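PDB 3GG7: uncharacterized protein from Deinococcus radiodurans, which is of unknown function but binds manganese and, as a member of the TatD-type metal-dependent hydrolases, probably cleaves ester bonds. Local coordinates for residues W40-L44 / Y77-T81; S151-L157 / L182-M186. One frame throughout, in Å; residues are numbered along the deposited sequence.

Interaction 1: residues W40-L44 / Y77-T81; sequences WRGTL and YLPET. With SO4 (sulfate ion), chain C.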
loop_
_atom_site.group_PDB
_atom_site.type_symbol
_atom_site.label_atom_id
_atom_site.label_comp_id
_atom_site.label_asym_id
_atom_site.label_seq_id
_atom_site.Cartn_x
_atom_site.Cartn_y
_atom_site.Cartn_z
ATOM N N TRP A 40 -0.863 -14.637 7.195
ATOM C CA TRP A 40 0.056 -13.915 8.085
ATOM C C TRP A 40 1.285 -14.745 8.484
ATOM O O TRP A 40 2.415 -14.293 8.347
ATOM C CB TRP A 40 -0.736 -13.409 9.321
ATOM C CG TRP A 40 0.124 -12.701 10.281
ATOM C CD1 TRP A 40 0.475 -13.131 11.532
ATOM C CD2 TRP A 40 0.792 -11.461 10.085
ATOM N NE1 TRP A 40 1.298 -12.226 12.135
ATOM C CE2 TRP A 40 1.521 -11.187 11.266
ATOM C CE3 TRP A 40 0.850 -10.547 9.024
ATOM C CZ2 TRP A 40 2.300 -10.047 11.406
ATOM C CZ3 TRP A 40 1.598 -9.388 9.188
ATOM C CH2 TRP A 40 2.330 -9.164 10.343
ATOM N N ARG A 41 1.089 -15.950 8.995
ATOM C CA ARG A 41 2.225 -16.678 9.550
ATOM C C ARG A 41 3.241 -16.989 8.445
ATOM O O ARG A 41 4.428 -16.808 8.604
ATOM C CB ARG A 41 1.784 -17.964 10.233
ATOM C CG ARG A 41 1.184 -17.751 11.580
ATOM C CD ARG A 41 2.192 -17.803 12.713
ATOM N NE ARG A 41 1.498 -17.406 13.929
ATOM C CZ ARG A 41 1.511 -16.176 14.452
ATOM N NH1 ARG A 41 2.301 -15.232 13.973
ATOM N NH2 ARG A 41 0.762 -15.908 15.503
ATOM N N GLY A 42 2.740 -17.450 7.296
ATOM C CA GLY A 42 3.602 -17.827 6.212
ATOM C C GLY A 42 4.346 -16.643 5.619
ATOM O O GLY A 42 5.535 -16.710 5.281
ATOM N N THR A 43 3.657 -15.537 5.441
ATOM C CA THR A 43 4.284 -14.365 4.863
ATOM C C THR A 43 5.194 -13.653 5.857
ATOM O O THR A 43 6.300 -13.253 5.499
ATOM C CB THR A 43 3.209 -13.446 4.305
ATOM O OG1 THR A 43 2.476 -14.185 3.332
ATOM C CG2 THR A 43 3.840 -12.225 3.670
ATOM N N LEU A 44 4.781 -13.561 7.124
ATOM C CA LEU A 44 5.660 -13.034 8.173
ATOM C C LEU A 44 6.997 -13.798 8.236
ATOM O O LEU A 44 8.032 -13.219 8.537
ATOM C CB LEU A 44 4.961 -13.091 9.543
ATOM C CG LEU A 44 5.736 -12.582 10.744
ATOM C CD1 LEU A 44 6.152 -11.098 10.620
ATOM C CD2 LEU A 44 4.839 -12.787 11.961
ATOM N N TYR A 77 -4.408 -11.633 14.663
ATOM C CA TYR A 77 -3.026 -11.269 14.402
ATOM C C TYR A 77 -2.716 -9.790 14.467
ATOM O O TYR A 77 -1.546 -9.429 14.489
ATOM C CB TYR A 77 -2.629 -11.771 13.019
ATOM C CG TYR A 77 -2.654 -13.279 12.831
ATOM C CD1 TYR A 77 -2.195 -14.155 13.807
ATOM C CD2 TYR A 77 -3.118 -13.811 11.657
ATOM C CE1 TYR A 77 -2.187 -15.546 13.573
ATOM C CE2 TYR A 77 -3.108 -15.163 11.402
ATOM C CZ TYR A 77 -2.644 -16.033 12.375
ATOM O OH TYR A 77 -2.641 -17.371 12.072
ATOM N N LEU A 78 -3.735 -8.946 14.574
ATOM C CA LEU A 78 -3.530 -7.505 14.608
ATOM C C LEU A 78 -2.508 -7.023 15.644
ATOM O O LEU A 78 -1.745 -6.126 15.354
ATOM C CB LEU A 78 -4.872 -6.792 14.746
ATOM C CG LEU A 78 -5.030 -5.320 14.379
ATOM C CD1 LEU A 78 -4.357 -4.964 13.045
ATOM C CD2 LEU A 78 -6.519 -5.024 14.393
ATOM N N PRO A 79 -2.437 -7.657 16.833
ATOM C CA PRO A 79 -1.426 -7.208 17.807
ATOM C C PRO A 79 0.030 -7.399 17.375
ATOM O O PRO A 79 0.951 -6.795 17.965
ATOM C CB PRO A 79 -1.727 -8.077 19.028
ATOM C CG PRO A 79 -3.149 -8.403 18.909
ATOM C CD PRO A 79 -3.355 -8.635 17.424
ATOM N N GLU A 80 0.261 -8.213 16.352
ATOM C CA GLU A 80 1.615 -8.521 15.899
ATOM C C GLU A 80 2.231 -7.566 14.880
ATOM O O GLU A 80 3.368 -7.772 14.444
ATOM C CB GLU A 80 1.647 -9.933 15.328
ATOM C CG GLU A 80 1.263 -10.967 16.370
ATOM C CD GLU A 80 1.282 -12.373 15.845
ATOM O OE1 GLU A 80 2.128 -12.687 14.962
ATOM O OE2 GLU A 80 0.436 -13.172 16.307
ATOM N N THR A 81 1.503 -6.537 14.471
ATOM C CA THR A 81 2.031 -5.646 13.444
ATOM C C THR A 81 1.487 -4.247 13.564
ATOM O O THR A 81 0.343 -4.057 13.982
ATOM C CB THR A 81 1.783 -6.196 11.996
ATOM O OG1 THR A 81 2.397 -5.311 11.048
ATOM C CG2 THR A 81 0.301 -6.335 11.695
HETATM S S SO4 C . -1.465 -19.256 15.089
HETATM O O1 SO4 C . -1.121 -18.102 15.906
HETATM O O2 SO4 C . -0.316 -19.655 14.272
HETATM O O3 SO4 C . -1.829 -20.389 15.957
HETATM O O4 SO4 C . -2.611 -18.874 14.265
HETATM O O HOH W 1 -1.410 -17.444 9.458
#
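Trp40 and Tyr77 make the tight side of this contact, their side chains running past each other in opposite directions. The Trp40 five-membered ring and the Tyr77 ring lie obliquely, planes at 33°, with Trp40 CD1 over one Tyr77 face, 3.4 Å from Tyr77 CG. Tyr77 CB adds a CH-pi contact over the pyrrole face. At the far end of the indole, Trp40 CH2 packs on Thr81 CB at 3.4 Å. Trp40 NE1 points in its ring plane at Glu80 OE1 (3.0 Å, 169°), meeting the carboxylate from above its plane.

The solvent side is polar. Arg41, its chain turned sharply about CB-CG (chi2 -91°), forms an end-on salt bridge with Glu80, guanidinium and carboxylate nearly coplanar: Arg41 NH1 to Glu80 OE1 at 2.7 Å and Arg41 NH2 to Glu80 OE2 at 2.9 Å, both on syn lone pairs. The same guanidinium, with Tyr77 CE1 over one face, binds a sulfate, probably from the crystallisation liquor. Tyr77 OH donates to that ion, which Arg76 also holds, and accepts from a water bound to Arg41 N.

Helix 40-44 thus meets the turn between helix 72-77 and strand 83-88; Trp40 touches Thr55 of strand 53-55, and Thr55 O is hydrogen-bonded to Thr81 OG1.

Interaction 2: residues S151-L157 / L182-M186; sequences SGSVTEL and LIRSM. With SO4 (sulfate ion), chain D.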
loop_
_atom_site.group_PDB
_atom_site.type_symbol
_atom_site.label_atom_id
_atom_site.label_comp_id
_atom_site.label_asym_id
_atom_site.label_seq_id
_atom_site.Cartn_x
_atom_site.Cartn_y
_atom_site.Cartn_z
ATOM N N SER A 151 -5.668 6.280 -8.424
ATOM C CA SER A 151 -5.992 6.481 -9.845
ATOM C C SER A 151 -7.352 7.150 -10.034
ATOM O O SER A 151 -7.961 7.038 -11.110
ATOM C CB SER A 151 -5.920 5.157 -10.619
ATOM O OG SER A 151 -6.977 4.279 -10.288
ATOM N N GLY A 152 -7.826 7.831 -9.001
ATOM C CA GLY A 152 -9.091 8.547 -9.048
ATOM C C GLY A 152 -8.898 9.949 -9.590
ATOM O O GLY A 152 -7.860 10.275 -10.175
ATOM N N SER A 153 -9.916 10.778 -9.396
ATOM C CA SER A 153 -9.919 12.134 -9.946
ATOM C C SER A 153 -9.080 13.061 -9.095
ATOM O O SER A 153 -8.771 12.766 -7.948
ATOM C CB SER A 153 -11.342 12.676 -9.951
ATOM O OG SER A 153 -11.819 12.840 -8.634
ATOM N N VAL A 154 -8.736 14.215 -9.647
ATOM C CA VAL A 154 -8.041 15.240 -8.861
ATOM C C VAL A 154 -8.938 15.831 -7.783
ATOM O O VAL A 154 -8.452 16.165 -6.705
ATOM C CB VAL A 154 -7.504 16.382 -9.745
ATOM C CG1 VAL A 154 -6.780 17.424 -8.862
ATOM C CG2 VAL A 154 -6.598 15.836 -10.794
ATOM N N THR A 155 -10.233 15.967 -8.079
ATOM C CA THR A 155 -11.204 16.360 -7.072
ATOM C C THR A 155 -11.153 15.444 -5.855
ATOM O O THR A 155 -11.119 15.902 -4.719
ATOM C CB THR A 155 -12.650 16.324 -7.603
ATOM O OG1 THR A 155 -12.756 17.205 -8.722
ATOM C CG2 THR A 155 -13.634 16.765 -6.522
ATOM N N GLU A 156 -11.180 14.141 -6.096
ATOM C CA GLU A 156 -11.118 13.186 -4.992
ATOM C C GLU A 156 -9.760 13.197 -4.271
ATOM O O GLU A 156 -9.701 12.965 -3.054
ATOM C CB GLU A 156 -11.444 11.774 -5.503
ATOM C CG GLU A 156 -12.919 11.575 -5.800
ATOM C CD GLU A 156 -13.196 10.436 -6.759
ATOM O OE1 GLU A 156 -12.596 10.409 -7.854
ATOM O OE2 GLU A 156 -14.027 9.574 -6.418
ATOM N N LEU A 157 -8.692 13.453 -5.017
ATOM C CA LEU A 157 -7.350 13.541 -4.449
ATOM C C LEU A 157 -7.269 14.712 -3.470
ATOM O O LEU A 157 -6.727 14.575 -2.364
ATOM C CB LEU A 157 -6.298 13.675 -5.552
ATOM C CG LEU A 157 -4.865 13.961 -5.086
ATOM C CD1 LEU A 157 -4.441 12.939 -4.053
ATOM C CD2 LEU A 157 -3.927 13.986 -6.276
ATOM N N LEU A 182 -1.607 14.009 -10.947
ATOM C CA LEU A 182 -1.999 13.657 -9.589
ATOM C C LEU A 182 -0.835 13.901 -8.612
ATOM O O LEU A 182 -0.996 14.499 -7.569
ATOM C CB LEU A 182 -2.480 12.193 -9.535
ATOM C CG LEU A 182 -3.860 11.870 -10.137
ATOM C CD1 LEU A 182 -4.066 10.355 -10.269
ATOM C CD2 LEU A 182 -4.933 12.497 -9.268
ATOM N N ILE A 183 0.348 13.433 -8.978
ATOM C CA ILE A 183 1.547 13.624 -8.138
ATOM C C ILE A 183 1.829 15.103 -7.847
ATOM O O ILE A 183 2.130 15.468 -6.715
ATOM C CB ILE A 183 2.771 12.918 -8.781
ATOM C CG1 ILE A 183 2.588 11.381 -8.735
ATOM C CG2 ILE A 183 4.084 13.354 -8.091
ATOM C CD1 ILE A 183 3.600 10.583 -9.567
ATOM N N ARG A 184 1.662 15.970 -8.852
ATOM C CA ARG A 184 1.873 17.409 -8.635
ATOM C C ARG A 184 0.953 18.046 -7.576
ATOM O O ARG A 184 1.338 19.031 -6.926
ATOM C CB ARG A 184 1.783 18.186 -9.952
ATOM C CG ARG A 184 2.934 17.900 -10.872
ATOM C CD ARG A 184 2.972 18.852 -12.039
ATOM N NE ARG A 184 3.569 18.173 -13.184
ATOM C CZ ARG A 184 2.889 17.549 -14.140
ATOM N NH1 ARG A 184 1.557 17.533 -14.154
ATOM N NH2 ARG A 184 3.556 16.954 -15.113
ATOM N N SER A 185 -0.241 17.481 -7.372
ATOM C CA SER A 185 -1.150 17.952 -6.323
ATOM C C SER A 185 -0.876 17.412 -4.901
ATOM O O SER A 185 -1.414 17.925 -3.906
ATOM C CB SER A 185 -2.596 17.670 -6.728
ATOM O OG SER A 185 -2.916 18.469 -7.850
ATOM N N MET A 186 -0.002 16.415 -4.807
ATOM C CA MET A 186 0.293 15.773 -3.533
ATOM C C MET A 186 1.355 16.559 -2.767
ATOM O O MET A 186 2.368 16.956 -3.354
ATOM C CB MET A 186 0.825 14.346 -3.786
ATOM C CG MET A 186 -0.153 13.383 -4.443
ATOM S SD MET A 186 0.615 11.751 -4.806
ATOM C CE MET A 186 -0.720 10.935 -5.643
HETATM S S SO4 D . -10.834 15.526 -12.321
HETATM O O1 SO4 D . -10.762 16.472 -13.439
HETATM O O2 SO4 D . -9.703 14.599 -12.436
HETATM O O3 SO4 D . -10.840 16.213 -11.036
HETATM O O4 SO4 D . -12.054 14.724 -12.452
#
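Leu157 carries CG anti to its backbone N (chi1 172°), and Leu182 carries CG anti to its carbonyl carbon (chi1 -74°); these first torsions turn the two side chains toward each other from neighbouring helices, and the second torsions put CD2 of each in the contact. Leu157 CD2 and Leu182 CD2 meet at 3.5 Å, closer than usual for two carbons, with the side chains crossing at a slant. Leu157 CD2 lies 3.2 Å from Leu182 O and also packs on Ser185 CB and Met186 CG, so one methyl touches Leu182, Ser185 and Met186 at the end of helix 177-185.

Both methyls of Leu182 also reach the backbone ahead of helix 154-162, with Leu182 CD2 3.8 Å from Gly152 O. Val154 CG2 lies alongside Leu182 CD2 at 4.0 Å, while Val154 CG1 approaches Ser185 OG where both residues are exposed. No hydrogen bond joins the two segments; the contact rests on van der Waals packing, mainly of aliphatic groups, with some backbone carbonyls.

The start of helix 154-162 is fixed by a capping box. Ser153 OG accepts from Glu156 N (2.9 Å) and donates to Glu156 OE1 (2.7 Å), which also receives Ser153 N from the opposite face of the carboxylate plane. Glu156 OE2 is held by Ser130. A sulfate, probably from the crystallisation liquor, sits at this helix N terminus, bonded to Val154 N at 3.0 Å and to Thr155 N and OG1; the helix dipole may help to hold it.

Tyr150 touches both leucines, and Phe167 of strand 166-169 receives Leu157 and Met186. Here two helices pack side by side on the outside of a parallel sheet, the arrangement of consecutive beta-alpha units in the TIM-barrel fold of TatD-type hydrolases.

Overall arrangement
From the N terminus, the chain passes the metal ligands His7, in strand 4-8, and His9, just after it, before interaction 1 begins at helix 40-44. That contact closes a loop holding strand 53-55 and helix 72-77, and so ties the helix before strand 53-55 to the approach to strand 83-88, the next barrel strand. After strands 119-124 and 143-148, interaction 2 closes a shorter loop around strand 166-169, joining two later helices just before strand 191-193 and the manganese ligand Asp196. The two loops follow in series, neither nested nor crossed. The centres of interactions 1 and 2 lie about 32 Å apart, on opposite sides of the chain's centre.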